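Local coordinates for protein ZmpA Glycopeptidase (Clostridium perfringens, PDB 6XSX) that is a glycopeptidase, its M60 metalloprotease catalytic module probably cleaving the peptide backbone of glycosylated proteins, at residues F179-D184 against E208-S213; T275-M280 against T298-P303; V55-V60 against I102-T107; Q80-H85 against S242-L247. All coordinates share one frame; numbering follows the deposited sequence.

Contact 1: F179-D184 against E208-S213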
loop_
_atom_site.group_PDB
_atom_site.type_symbol
_atom_site.label_atom_id
_atom_site.label_comp_id
_atom_site.label_asym_id
_atom_site.label_seq_id
_atom_site.Cartn_x
_atom_site.Cartn_y
_atom_site.Cartn_z
ATOM N N PHE A 179 -14.957 -16.523 8.270
ATOM C CA PHE A 179 -15.538 -16.299 6.951
ATOM C C PHE A 179 -14.463 -15.777 6.002
ATOM O O PHE A 179 -13.729 -14.847 6.351
ATOM C CB PHE A 179 -16.704 -15.307 7.036
ATOM C CG PHE A 179 -17.274 -14.906 5.703
ATOM C CD1 PHE A 179 -18.094 -15.770 4.989
ATOM C CD2 PHE A 179 -16.985 -13.666 5.154
ATOM C CE1 PHE A 179 -18.609 -15.401 3.752
ATOM C CE2 PHE A 179 -17.492 -13.300 3.915
ATOM C CZ PHE A 179 -18.314 -14.163 3.221
ATOM N N ASP A 180 -14.379 -16.376 4.802
ATOM C CA ASP A 180 -13.369 -15.979 3.825
ATOM C C ASP A 180 -14.030 -15.408 2.577
ATOM O O ASP A 180 -15.010 -15.969 2.097
ATOM C CB ASP A 180 -12.467 -17.146 3.405
ATOM C CG ASP A 180 -11.372 -17.506 4.400
ATOM O OD1 ASP A 180 -11.047 -16.661 5.250
ATOM O OD2 ASP A 180 -10.837 -18.630 4.312
ATOM N N VAL A 181 -13.443 -14.329 2.035
ATOM C CA VAL A 181 -13.767 -13.859 0.695
ATOM C C VAL A 181 -12.550 -14.059 -0.205
ATOM O O VAL A 181 -11.498 -13.458 0.038
ATOM C CB VAL A 181 -14.176 -12.373 0.673
ATOM C CG1 VAL A 181 -14.641 -11.945 -0.717
ATOM C CG2 VAL A 181 -15.227 -12.047 1.727
ATOM N N PHE A 182 -12.725 -14.884 -1.247
ATOM C CA PHE A 182 -11.738 -15.058 -2.302
ATOM C C PHE A 182 -12.144 -14.235 -3.517
ATOM O O PHE A 182 -13.222 -14.437 -4.078
ATOM C CB PHE A 182 -11.645 -16.525 -2.731
ATOM C CG PHE A 182 -11.293 -17.463 -1.607
ATOM C CD1 PHE A 182 -9.989 -17.887 -1.426
ATOM C CD2 PHE A 182 -12.265 -17.905 -0.719
ATOM C CE1 PHE A 182 -9.665 -18.742 -0.380
ATOM C CE2 PHE A 182 -11.940 -18.764 0.321
ATOM C CZ PHE A 182 -10.640 -19.180 0.489
ATOM N N SER A 183 -11.263 -13.307 -3.903
ATOM C CA SER A 183 -11.426 -12.552 -5.135
ATOM C C SER A 183 -10.541 -13.196 -6.198
ATOM O O SER A 183 -10.053 -14.306 -5.985
ATOM C CB SER A 183 -11.094 -11.098 -4.908
ATOM O OG SER A 183 -9.704 -10.928 -4.651
ATOM N N ASP A 184 -10.328 -12.518 -7.334
ATOM C CA ASP A 184 -9.394 -13.051 -8.315
ATOM C C ASP A 184 -7.989 -13.095 -7.718
ATOM O O ASP A 184 -7.255 -14.068 -7.923
ATOM C CB ASP A 184 -9.451 -12.314 -9.658
ATOM C CG ASP A 184 -10.772 -12.509 -10.395
ATOM O OD1 ASP A 184 -11.434 -13.549 -10.168
ATOM O OD2 ASP A 184 -11.139 -11.618 -11.177
ATOM N N GLU A 208 -19.083 -7.546 -3.185
ATOM C CA GLU A 208 -18.489 -6.218 -3.229
ATOM C C GLU A 208 -17.120 -6.207 -2.540
ATOM O O GLU A 208 -16.202 -5.499 -2.968
ATOM C CB GLU A 208 -19.431 -5.209 -2.579
ATOM C CG GLU A 208 -18.872 -3.800 -2.575
ATOM C CD GLU A 208 -19.796 -2.765 -1.955
ATOM O OE1 GLU A 208 -20.416 -3.067 -0.906
ATOM O OE2 GLU A 208 -19.895 -1.657 -2.523
ATOM N N THR A 209 -16.994 -6.989 -1.464
ATOM C CA THR A 209 -15.712 -7.144 -0.795
ATOM C C THR A 209 -14.681 -7.648 -1.797
ATOM O O THR A 209 -13.555 -7.166 -1.824
ATOM C CB THR A 209 -15.785 -8.119 0.392
ATOM O OG1 THR A 209 -16.674 -7.537 1.342
ATOM C CG2 THR A 209 -14.431 -8.335 1.036
ATOM N N ALA A 210 -15.094 -8.610 -2.629
ATOM C CA ALA A 210 -14.190 -9.277 -3.549
ATOM C C ALA A 210 -13.813 -8.328 -4.680
ATOM O O ALA A 210 -12.643 -8.241 -5.067
ATOM C CB ALA A 210 -14.834 -10.532 -4.094
ATOM N N ASN A 211 -14.818 -7.628 -5.217
ATOM C CA ASN A 211 -14.593 -6.781 -6.380
ATOM C C ASN A 211 -13.665 -5.625 -6.015
ATOM O O ASN A 211 -12.782 -5.253 -6.791
ATOM C CB ASN A 211 -15.910 -6.318 -7.013
ATOM C CG ASN A 211 -16.525 -7.375 -7.911
ATOM O OD1 ASN A 211 -15.833 -8.253 -8.422
ATOM N ND2 ASN A 211 -17.829 -7.297 -8.116
ATOM N N LYS A 212 -13.859 -5.088 -4.809
ATOM C CA LYS A 212 -13.096 -3.938 -4.361
ATOM C C LYS A 212 -11.655 -4.355 -4.077
ATOM O O LYS A 212 -10.725 -3.599 -4.367
ATOM C CB LYS A 212 -13.794 -3.265 -3.174
ATOM C CG LYS A 212 -15.037 -2.470 -3.554
ATOM C CD LYS A 212 -15.566 -1.610 -2.428
ATOM C CE LYS A 212 -16.627 -0.636 -2.898
ATOM N NZ LYS A 212 -17.039 0.274 -1.804
ATOM N N SER A 213 -11.484 -5.561 -3.517
ATOM C CA SER A 213 -10.157 -6.089 -3.237
ATOM C C SER A 213 -9.347 -6.160 -4.527
ATOM O O SER A 213 -8.177 -5.799 -4.547
ATOM C CB SER A 213 -10.228 -7.444 -2.568
ATOM O OG SER A 213 -10.902 -7.369 -1.317
HETATM O O HOH W 1 -11.530 -10.696 -1.302
#
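The axes of strand 179-182 and of helical segment 208-213 approach to 7.9 Å at a crossing angle of -46°, and the chains draw closest where Ser183 CA lies 4.6 Å from Ala210 CA. Val181 lays its two methyls on the helix: CG1, placed anti to the backbone N (chi1 -174°), reaches Ala210 CB at 3.7 Å, while CG2 meets Thr209 CG2 at 3.9 Å. Thr209 thus offers its methyl to the strand, and its hydroxyl bonds to Leu271 and Tyr199. Beyond the strand end, Ser183 CB sits 3.3 Å from Ala210 O, and the Ala210 methyl touches both Val181 CG1 and Ser183 CB. The Ser183 hydroxyl is held by Thr186 and Asp214, the latter one residue past the helical segment. No direct hydrogen bond joins the segments; a water donates to Val181 O at 3.1 Å and, weakly, to Ser213 OG. Within the helix Ser213 OG bonds to Thr209 O at 2.7 Å, and Ser213 N approaches the same oxygen from the opposite face of its plane. Small side chains therefore let helix 206-224 lie close against an inner strand of the mixed sheet, helix-on-sheet packing in the alpha/beta part of the M60 peptidase domain.

Contact 2: T275-M280 against T298-P303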
loop_
_atom_site.group_PDB
_atom_site.type_symbol
_atom_site.label_atom_id
_atom_site.label_comp_id
_atom_site.label_asym_id
_atom_site.label_seq_id
_atom_site.Cartn_x
_atom_site.Cartn_y
_atom_site.Cartn_z
ATOM N N THR A 275 -9.096 1.778 2.115
ATOM C CA THR A 275 -7.819 2.111 1.495
ATOM C C THR A 275 -7.144 3.281 2.210
ATOM O O THR A 275 -6.349 4.001 1.603
ATOM C CB THR A 275 -7.936 2.389 -0.010
ATOM O OG1 THR A 275 -8.909 3.408 -0.222
ATOM C CG2 THR A 275 -8.283 1.163 -0.824
ATOM N N GLY A 276 -7.480 3.473 3.491
ATOM C CA GLY A 276 -6.830 4.478 4.313
ATOM C C GLY A 276 -5.416 4.046 4.698
ATOM O O GLY A 276 -4.981 2.940 4.351
ATOM N N TRP A 277 -4.724 4.925 5.441
ATOM C CA TRP A 277 -3.293 4.800 5.695
ATOM C C TRP A 277 -2.929 3.436 6.294
ATOM O O TRP A 277 -2.008 2.772 5.816
ATOM C CB TRP A 277 -2.774 5.956 6.561
ATOM C CG TRP A 277 -1.291 5.871 6.758
ATOM C CD1 TRP A 277 -0.639 5.135 7.703
ATOM C CD2 TRP A 277 -0.268 6.462 5.936
ATOM N NE1 TRP A 277 0.714 5.240 7.538
ATOM C CE2 TRP A 277 0.975 6.052 6.465
ATOM C CE3 TRP A 277 -0.276 7.310 4.819
ATOM C CZ2 TRP A 277 2.197 6.463 5.924
ATOM C CZ3 TRP A 277 0.928 7.718 4.289
ATOM C CH2 TRP A 277 2.145 7.302 4.835
ATOM N N GLY A 278 -3.612 3.051 7.381
ATOM C CA GLY A 278 -3.353 1.794 8.073
ATOM C C GLY A 278 -3.238 0.593 7.131
ATOM O O GLY A 278 -2.225 -0.100 7.143
ATOM N N PHE A 279 -4.261 0.362 6.294
ATOM C CA PHE A 279 -4.280 -0.808 5.425
ATOM C C PHE A 279 -3.224 -0.710 4.330
ATOM O O PHE A 279 -2.510 -1.680 4.075
ATOM C CB PHE A 279 -5.670 -1.047 4.828
ATOM C CG PHE A 279 -6.593 -1.808 5.747
ATOM C CD1 PHE A 279 -6.610 -3.196 5.744
ATOM C CD2 PHE A 279 -7.407 -1.135 6.648
ATOM C CE1 PHE A 279 -7.446 -3.901 6.601
ATOM C CE2 PHE A 279 -8.243 -1.839 7.503
ATOM C CZ PHE A 279 -8.257 -3.219 7.482
ATOM N N MET A 280 -3.135 0.455 3.678
ATOM C CA MET A 280 -2.319 0.581 2.481
ATOM C C MET A 280 -0.835 0.663 2.837
ATOM O O MET A 280 0.016 0.251 2.052
ATOM C CB MET A 280 -2.769 1.768 1.626
ATOM C CG MET A 280 -4.192 1.594 1.119
ATOM S SD MET A 280 -4.428 -0.024 0.306
ATOM C CE MET A 280 -3.429 0.207 -1.158
ATOM N N THR A 298 10.349 4.342 0.867
ATOM C CA THR A 298 9.694 4.375 -0.430
ATOM C C THR A 298 8.313 3.722 -0.380
ATOM O O THR A 298 7.470 4.039 -1.211
ATOM C CB THR A 298 10.586 3.837 -1.561
ATOM O OG1 THR A 298 10.990 2.495 -1.288
ATOM C CG2 THR A 298 11.800 4.698 -1.821
ATOM N N ASN A 299 8.059 2.852 0.609
ATOM C CA ASN A 299 6.814 2.093 0.624
ATOM C C ASN A 299 5.620 2.986 0.980
ATOM O O ASN A 299 4.469 2.631 0.724
ATOM C CB ASN A 299 6.942 0.775 1.398
ATOM C CG ASN A 299 7.750 -0.271 0.646
ATOM O OD1 ASN A 299 8.017 -0.122 -0.546
ATOM N ND2 ASN A 299 8.137 -1.344 1.323
ATOM N N ASN A 300 5.908 4.163 1.541
ATOM C CA ASN A 300 4.898 5.141 1.908
ATOM C C ASN A 300 4.239 5.746 0.669
ATOM O O ASN A 300 3.198 6.389 0.763
ATOM C CB ASN A 300 5.528 6.274 2.716
ATOM C CG ASN A 300 6.079 5.791 4.038
ATOM O OD1 ASN A 300 5.349 5.222 4.838
ATOM N ND2 ASN A 300 7.364 6.008 4.269
ATOM N N MET A 301 4.886 5.597 -0.486
ATOM C CA MET A 301 4.344 6.178 -1.700
ATOM C C MET A 301 2.988 5.546 -1.996
ATOM O O MET A 301 2.128 6.193 -2.606
ATOM C CB MET A 301 5.278 5.975 -2.895
ATOM C CG MET A 301 6.515 6.856 -2.842
ATOM S SD MET A 301 6.164 8.651 -2.997
ATOM C CE MET A 301 5.800 8.743 -4.747
ATOM N N LEU A 302 2.799 4.295 -1.533
ATOM C CA LEU A 302 1.562 3.584 -1.825
ATOM C C LEU A 302 0.392 4.176 -1.034
ATOM O O LEU A 302 -0.592 4.608 -1.635
ATOM C CB LEU A 302 1.700 2.061 -1.658
ATOM C CG LEU A 302 0.449 1.268 -2.050
ATOM C CD1 LEU A 302 0.174 1.359 -3.548
ATOM C CD2 LEU A 302 0.541 -0.190 -1.624
ATOM N N PRO A 303 0.412 4.215 0.322
ATOM C CA PRO A 303 -0.694 4.836 1.053
ATOM C C PRO A 303 -0.948 6.294 0.648
ATOM O O PRO A 303 -2.105 6.706 0.573
ATOM C CB PRO A 303 -0.335 4.613 2.532
ATOM C CG PRO A 303 1.170 4.368 2.529
ATOM C CD PRO A 303 1.426 3.641 1.224
HETATM O O HOH W 2 -3.878 5.150 2.222
#
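Trp277 and Met280 of helix 277-286 pack on Pro303 and Leu302 of helix 301-309; the former helix carries an HExxH pattern, consistent with the zinc-metallopeptidase motif of the M60 family, although no metal is bound to it here. The aromatic contact is a CH-pi interaction: Pro303 CG stands 3.8 Å from the centroid of the Trp277 six-membered ring, 12° off its normal, and Pro303 CB lies over the same face toward the rim, 3.5 Å from Trp277 CE3. The indole reaches the proline because its CG is anti to the backbone N (chi1 -177°). His281, part of the HExxH pattern, also meets the Trp277 ring. Asn300 adds a van der Waals approach oblique to the indole, OD1 lying 3.6 Å from Trp277 CZ2 with amide and ring planes 18° apart. Aliphatic packing continues through Met280, whose CB is 3.9 Å from Pro303 CB; its chain bends at both chi2 and chi3, and CE ends 4.0 Å from Leu302 CD2. Val216 of helix 206-224 also touches Met280. As for polar links, no direct hydrogen bond crosses; instead one water donates to both segments, at 2.8 Å from Thr275 O and 2.9 Å from Pro303 O.

Contact 3: V55-V60 against I102-T107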
loop_
_atom_site.group_PDB
_atom_site.type_symbol
_atom_site.label_atom_id
_atom_site.label_comp_id
_atom_site.label_asym_id
_atom_site.label_seq_id
_atom_site.Cartn_x
_atom_site.Cartn_y
_atom_site.Cartn_z
ATOM N N VAL A 55 -11.615 -27.354 9.942
ATOM C CA VAL A 55 -11.211 -28.478 10.771
ATOM C C VAL A 55 -10.903 -27.976 12.182
ATOM O O VAL A 55 -10.630 -26.790 12.382
ATOM C CB VAL A 55 -9.995 -29.210 10.162
ATOM C CG1 VAL A 55 -10.382 -30.032 8.936
ATOM C CG2 VAL A 55 -8.868 -28.241 9.822
ATOM N N LYS A 56 -10.955 -28.910 13.140
ATOM C CA LYS A 56 -10.510 -28.718 14.508
ATOM C C LYS A 56 -9.116 -29.318 14.650
ATOM O O LYS A 56 -8.854 -30.392 14.113
ATOM C CB LYS A 56 -11.440 -29.470 15.469
ATOM C CG LYS A 56 -12.892 -29.028 15.447
ATOM C CD LYS A 56 -13.787 -29.848 16.345
ATOM C CE LYS A 56 -15.238 -29.425 16.213
ATOM N NZ LYS A 56 -16.094 -30.052 17.246
ATOM N N SER A 57 -8.240 -28.634 15.407
ATOM C CA SER A 57 -6.943 -29.196 15.749
ATOM C C SER A 57 -7.150 -30.575 16.371
ATOM O O SER A 57 -8.043 -30.746 17.192
ATOM C CB SER A 57 -6.154 -28.271 16.658
ATOM O OG SER A 57 -5.617 -27.166 15.917
ATOM N N GLY A 58 -6.331 -31.553 15.963
ATOM C CA GLY A 58 -6.397 -32.876 16.566
ATOM C C GLY A 58 -7.419 -33.800 15.904
ATOM O O GLY A 58 -7.504 -34.973 16.265
ATOM N N GLN A 59 -8.205 -33.289 14.947
ATOM C CA GLN A 59 -9.101 -34.184 14.227
ATOM C C GLN A 59 -8.335 -34.876 13.100
ATOM O O GLN A 59 -7.287 -34.407 12.659
ATOM C CB GLN A 59 -10.393 -33.490 13.774
ATOM C CG GLN A 59 -10.308 -32.735 12.455
ATOM C CD GLN A 59 -11.673 -32.385 11.894
ATOM O OE1 GLN A 59 -12.275 -31.363 12.228
ATOM N NE2 GLN A 59 -12.173 -33.231 11.005
ATOM N N VAL A 60 -8.887 -36.008 12.659
ATOM C CA VAL A 60 -8.379 -36.757 11.525
ATOM C C VAL A 60 -9.194 -36.362 10.300
ATOM O O VAL A 60 -10.411 -36.213 10.380
ATOM C CB VAL A 60 -8.486 -38.273 11.787
ATOM C CG1 VAL A 60 -8.159 -39.097 10.545
ATOM C CG2 VAL A 60 -7.645 -38.707 12.982
ATOM N N ILE A 102 -4.870 -33.090 12.099
ATOM C CA ILE A 102 -4.742 -31.644 11.992
ATOM C C ILE A 102 -3.864 -31.146 13.139
ATOM O O ILE A 102 -4.098 -31.489 14.289
ATOM C CB ILE A 102 -6.128 -30.963 11.949
ATOM C CG1 ILE A 102 -6.927 -31.422 10.722
ATOM C CG2 ILE A 102 -5.990 -29.442 12.004
ATOM C CD1 ILE A 102 -6.199 -31.226 9.391
ATOM N N PRO A 103 -2.809 -30.343 12.880
ATOM C CA PRO A 103 -1.936 -29.882 13.959
ATOM C C PRO A 103 -2.574 -28.790 14.821
ATOM O O PRO A 103 -3.682 -28.312 14.546
ATOM C CB PRO A 103 -0.715 -29.345 13.195
ATOM C CG PRO A 103 -1.297 -28.855 11.881
ATOM C CD PRO A 103 -2.401 -29.842 11.558
ATOM N N GLU A 104 -1.832 -28.383 15.856
ATOM C CA GLU A 104 -2.328 -27.444 16.845
ATOM C C GLU A 104 -1.252 -26.394 17.119
ATOM O O GLU A 104 -0.104 -26.733 17.399
ATOM C CB GLU A 104 -2.712 -28.206 18.115
ATOM C CG GLU A 104 -3.328 -27.321 19.182
ATOM C CD GLU A 104 -3.672 -28.007 20.499
ATOM O OE1 GLU A 104 -3.404 -29.219 20.617
ATOM O OE2 GLU A 104 -4.205 -27.323 21.410
ATOM N N LYS A 105 -1.636 -25.114 17.030
ATOM C CA LYS A 105 -0.729 -24.023 17.339
ATOM C C LYS A 105 -0.625 -23.875 18.859
ATOM O O LYS A 105 -1.567 -24.208 19.574
ATOM C CB LYS A 105 -1.211 -22.730 16.670
ATOM C CG LYS A 105 -1.025 -22.655 15.159
ATOM C CD LYS A 105 0.425 -22.820 14.731
ATOM C CE LYS A 105 0.642 -22.494 13.270
ATOM N NZ LYS A 105 2.072 -22.283 12.949
ATOM N N PRO A 106 0.507 -23.371 19.409
ATOM C CA PRO A 106 0.592 -23.066 20.842
ATOM C C PRO A 106 -0.502 -22.080 21.249
ATOM O O PRO A 106 -0.733 -21.082 20.566
ATOM C CB PRO A 106 1.988 -22.444 21.015
ATOM C CG PRO A 106 2.776 -22.975 19.825
ATOM C CD PRO A 106 1.762 -23.077 18.696
ATOM N N THR A 107 -1.178 -22.393 22.361
ATOM C CA THR A 107 -2.230 -21.574 22.947
ATOM C C THR A 107 -1.798 -20.115 23.084
ATOM O O THR A 107 -2.598 -19.202 22.887
ATOM C CB THR A 107 -2.599 -22.083 24.349
ATOM O OG1 THR A 107 -2.669 -23.509 24.308
ATOM C CG2 THR A 107 -3.898 -21.506 24.864
HETATM O O HOH W 3 -4.335 -25.006 16.529
#
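Ile102 packs its side chain against the type II turn of Lys56 to Gln59, and around it the contact is tight. Its CG2 meets Val55 CG2 at 3.8 Å, the two side chains crossing at about a right angle, while its CB lies 3.5 Å from Lys56 O. Gln59 runs alongside Ile102, pointing the same way; with its CG between the backbone N and carbonyl carbon (chi1 85°), the extended chain brings OE1 back to accept from Lys56 N inside the turn. Phe78 of strand 75-80 and Ile61 of strand 60-66 also touch Ile102 and Val55, joining them to the interior between the sheets. Two backbone bonds fasten the turn to Ile102: Ile102 N reaches Gln59 O at 2.8 Å in a nearly straight bond, and Gly58 N donates to Ile102 O at 2.8 Å. Close by, Ser57 OG donates to Pro103 O at 2.6 Å.

Toward solvent the packing thins. Ser57 OG accepts a hydrogen bond from a water at 2.6 Å, the same water accepting from Lys105 N. Glu104 only brushes this corner, its CB 3.7 Å from Ser57 CB, and its carboxylate turns to a salt bridge with Lys116; Lys56, pointing away from the loop, pairs with Asp172. Exposed Gly58 has a positive phi (87°) that suits the third position of the turn, where a side chain would jam against the preceding carbonyl. The turn carries the chain from strand 49-56 of the mixed sheet to strand 60-66 of the four-stranded sheet, a sheet-to-sheet connection of the M60 domain whose flank is bonded to the segment after strand 96-101.

Contact 4: Q80-H85 against S242-L247. With EDO (1,2-ethanediol), chain H.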
loop_
_atom_site.group_PDB
_atom_site.type_symbol
_atom_site.label_atom_id
_atom_site.label_comp_id
_atom_site.label_asym_id
_atom_site.label_seq_id
_atom_site.Cartn_x
_atom_site.Cartn_y
_atom_site.Cartn_z
ATOM N N GLN A 80 -4.830 -21.711 11.319
ATOM C CA GLN A 80 -5.469 -21.456 12.599
ATOM C C GLN A 80 -5.946 -20.005 12.627
ATOM O O GLN A 80 -5.226 -19.107 12.186
ATOM C CB GLN A 80 -4.471 -21.723 13.727
ATOM C CG GLN A 80 -4.795 -21.017 15.043
ATOM C CD GLN A 80 -5.965 -21.613 15.789
ATOM O OE1 GLN A 80 -5.975 -22.803 16.122
ATOM N NE2 GLN A 80 -6.960 -20.780 16.076
ATOM N N MET A 81 -7.162 -19.786 13.143
ATOM C CA MET A 81 -7.757 -18.452 13.207
ATOM C C MET A 81 -7.108 -17.602 14.298
ATOM O O MET A 81 -6.782 -18.115 15.372
ATOM C CB MET A 81 -9.269 -18.524 13.475
ATOM C CG MET A 81 -10.080 -18.917 12.250
ATOM S SD MET A 81 -9.696 -17.841 10.845
ATOM C CE MET A 81 -10.613 -16.367 11.286
ATOM N N ASP A 82 -6.945 -16.301 14.000
ATOM C CA ASP A 82 -6.703 -15.246 14.979
ATOM C C ASP A 82 -5.443 -15.490 15.811
ATOM O O ASP A 82 -5.461 -15.318 17.034
ATOM C CB ASP A 82 -7.912 -15.053 15.897
ATOM C CG ASP A 82 -8.077 -13.627 16.395
ATOM O OD1 ASP A 82 -7.148 -12.814 16.194
ATOM O OD2 ASP A 82 -9.140 -13.345 16.983
ATOM N N SER A 83 -4.347 -15.850 15.132
ATOM C CA SER A 83 -3.036 -15.911 15.751
ATOM C C SER A 83 -2.413 -14.517 15.732
ATOM O O SER A 83 -2.829 -13.663 14.952
ATOM C CB SER A 83 -2.173 -16.912 15.019
ATOM O OG SER A 83 -0.830 -16.843 15.459
ATOM N N GLN A 84 -1.405 -14.289 16.585
ATOM C CA GLN A 84 -0.603 -13.079 16.476
ATOM C C GLN A 84 0.250 -13.175 15.211
ATOM O O GLN A 84 0.704 -12.159 14.690
ATOM C CB GLN A 84 0.260 -12.861 17.724
ATOM C CG GLN A 84 1.472 -13.780 17.758
ATOM C CD GLN A 84 2.267 -13.691 19.037
ATOM O OE1 GLN A 84 2.252 -14.611 19.848
ATOM N NE2 GLN A 84 2.970 -12.583 19.226
ATOM N N HIS A 85 0.446 -14.415 14.733
ATOM C CA HIS A 85 1.153 -14.706 13.495
ATOM C C HIS A 85 0.139 -15.060 12.406
ATOM O O HIS A 85 -1.045 -14.756 12.536
ATOM C CB HIS A 85 2.190 -15.818 13.728
ATOM C CG HIS A 85 3.139 -15.524 14.846
ATOM N ND1 HIS A 85 3.972 -14.410 14.848
ATOM C CD2 HIS A 85 3.405 -16.191 15.991
ATOM C CE1 HIS A 85 4.696 -14.401 15.950
ATOM N NE2 HIS A 85 4.373 -15.484 16.666
ATOM N N SER A 242 -5.261 -10.524 3.412
ATOM C CA SER A 242 -5.519 -9.743 4.614
ATOM C C SER A 242 -6.262 -10.629 5.611
ATOM O O SER A 242 -7.306 -11.186 5.286
ATOM C CB SER A 242 -6.320 -8.497 4.310
ATOM O OG SER A 242 -5.812 -7.849 3.157
ATOM N N MET A 243 -5.712 -10.788 6.815
ATOM C CA MET A 243 -6.320 -11.703 7.768
ATOM C C MET A 243 -6.349 -11.081 9.163
ATOM O O MET A 243 -5.529 -10.224 9.498
ATOM C CB MET A 243 -5.566 -13.039 7.820
ATOM C CG MET A 243 -4.132 -12.901 8.282
ATOM S SD MET A 243 -3.381 -14.460 8.829
ATOM C CE MET A 243 -2.923 -15.193 7.260
ATOM N N LEU A 244 -7.333 -11.521 9.951
ATOM C CA LEU A 244 -7.456 -11.161 11.347
ATOM C C LEU A 244 -6.246 -11.718 12.087
ATOM O O LEU A 244 -5.892 -12.884 11.911
ATOM C CB LEU A 244 -8.756 -11.789 11.860
ATOM C CG LEU A 244 -9.030 -11.660 13.356
ATOM C CD1 LEU A 244 -9.121 -10.192 13.759
ATOM C CD2 LEU A 244 -10.312 -12.400 13.723
ATOM N N LYS A 245 -5.623 -10.868 12.907
ATOM C CA LYS A 245 -4.521 -11.298 13.751
ATOM C C LYS A 245 -4.700 -10.691 15.138
ATOM O O LYS A 245 -5.365 -9.670 15.302
ATOM C CB LYS A 245 -3.189 -10.826 13.168
ATOM C CG LYS A 245 -2.718 -11.518 11.902
ATOM C CD LYS A 245 -1.266 -11.190 11.609
ATOM C CE LYS A 245 -0.828 -11.640 10.234
ATOM N NZ LYS A 245 0.622 -11.413 10.057
ATOM N N TRP A 246 -4.065 -11.319 16.129
ATOM C CA TRP A 246 -4.111 -10.802 17.484
ATOM C C TRP A 246 -2.953 -9.822 17.653
ATOM O O TRP A 246 -1.817 -10.239 17.846
ATOM C CB TRP A 246 -4.042 -11.975 18.475
ATOM C CG TRP A 246 -3.973 -11.588 19.921
ATOM C CD1 TRP A 246 -4.650 -10.574 20.536
ATOM C CD2 TRP A 246 -3.219 -12.251 20.954
ATOM N NE1 TRP A 246 -4.346 -10.542 21.870
ATOM C CE2 TRP A 246 -3.481 -11.566 22.158
ATOM C CE3 TRP A 246 -2.348 -13.349 20.981
ATOM C CZ2 TRP A 246 -2.886 -11.938 23.367
ATOM C CZ3 TRP A 246 -1.767 -13.722 22.176
ATOM C CH2 TRP A 246 -2.033 -13.021 23.356
ATOM N N LEU A 247 -3.242 -8.519 17.550
ATOM C CA LEU A 247 -2.162 -7.550 17.453
ATOM C C LEU A 247 -2.163 -6.607 18.653
ATOM O O LEU A 247 -1.484 -5.582 18.623
ATOM C CB LEU A 247 -2.305 -6.773 16.139
ATOM C CG LEU A 247 -2.270 -7.620 14.869
ATOM C CD1 LEU A 247 -2.340 -6.739 13.625
ATOM C CD2 LEU A 247 -1.016 -8.482 14.842
HETATM C C1 EDO H . -7.121 -2.965 1.635
HETATM O O1 EDO H . -8.312 -3.084 2.424
HETATM C C2 EDO H . -6.312 -4.201 1.393
HETATM O O2 EDO H . -5.931 -4.935 2.559
HETATM O O HOH W 4 -7.178 -15.184 11.270
HETATM O O HOH W 5 -3.955 -15.045 12.371
HETATM O O HOH W 6 1.949 -11.493 12.346
#
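Asp82, with backbone angles of 59° and 46° in the left-handed region, turns its carboxylate over Leu244 and beside the Lys245-Trp246 peptide without a hydrogen bond to either. Its OD2 lies 3.6 Å from Leu244 CD2 and forms a salt bridge with Arg111, while OD1 sits 3.4 Å from Trp246 N at too poor an angle to bond. That N-H goes instead to Ser83 O at 2.9 Å, approaching from well above the carbonyl plane, 54° out of it; Lys245 CA makes a CA-H...O contact with the same oxygen. Ser83 OG accepts from His85 N, forming an ST turn that shapes the loop between strands 75-80 and 88-91. This loop, at one edge of the mixed sheet of the M60 domain, thereby meets the chain where it leaves strand 240-244, farther across that sheet. Two waters lie between, one taking the Asp82 N-H and the other that of Ser83; both are within hydrogen-bonding distance of Leu244 O and may donate to it. Gln84 places CB 3.3 Å from Trp246 O, and its CG covers one face of the His85 ring. The Lys245 chain extends past His85 O, 3.7 Å from CD, and its NZ bonds to Asn86 and to a water 2.6 Å from NZ; this water also donates to Gln84 O. At the far end, Ser242 OG shares a hydrogen bond of 3.0 Å with O2 of an ethanediol probably from the crystallisation liquor.

Overall arrangement
Contacts 1, 3 and 4 all reach the ten-stranded mixed sheet, whereas contact 2, whose centre lies about 4 Å from the centre of the chain, joins two helices. Contacts 1 and 2 are buried, without a direct hydrogen bond, relying on methyl packing and a proline-tryptophan face, each with a water between the segments, weakly held on one side in contact 1. Contact 3, its centre about 33 Å from the chain's centre, is partly buried and combines two backbone bonds and a serine bond with the packing of Ile102; contact 4 is buried yet polar, with one direct bond and several waters. Contacts 3 and 4 touch (Lys105 CG to Gln80 CB, 3.8 Å). Helix 206-224 links contacts 1 and 2.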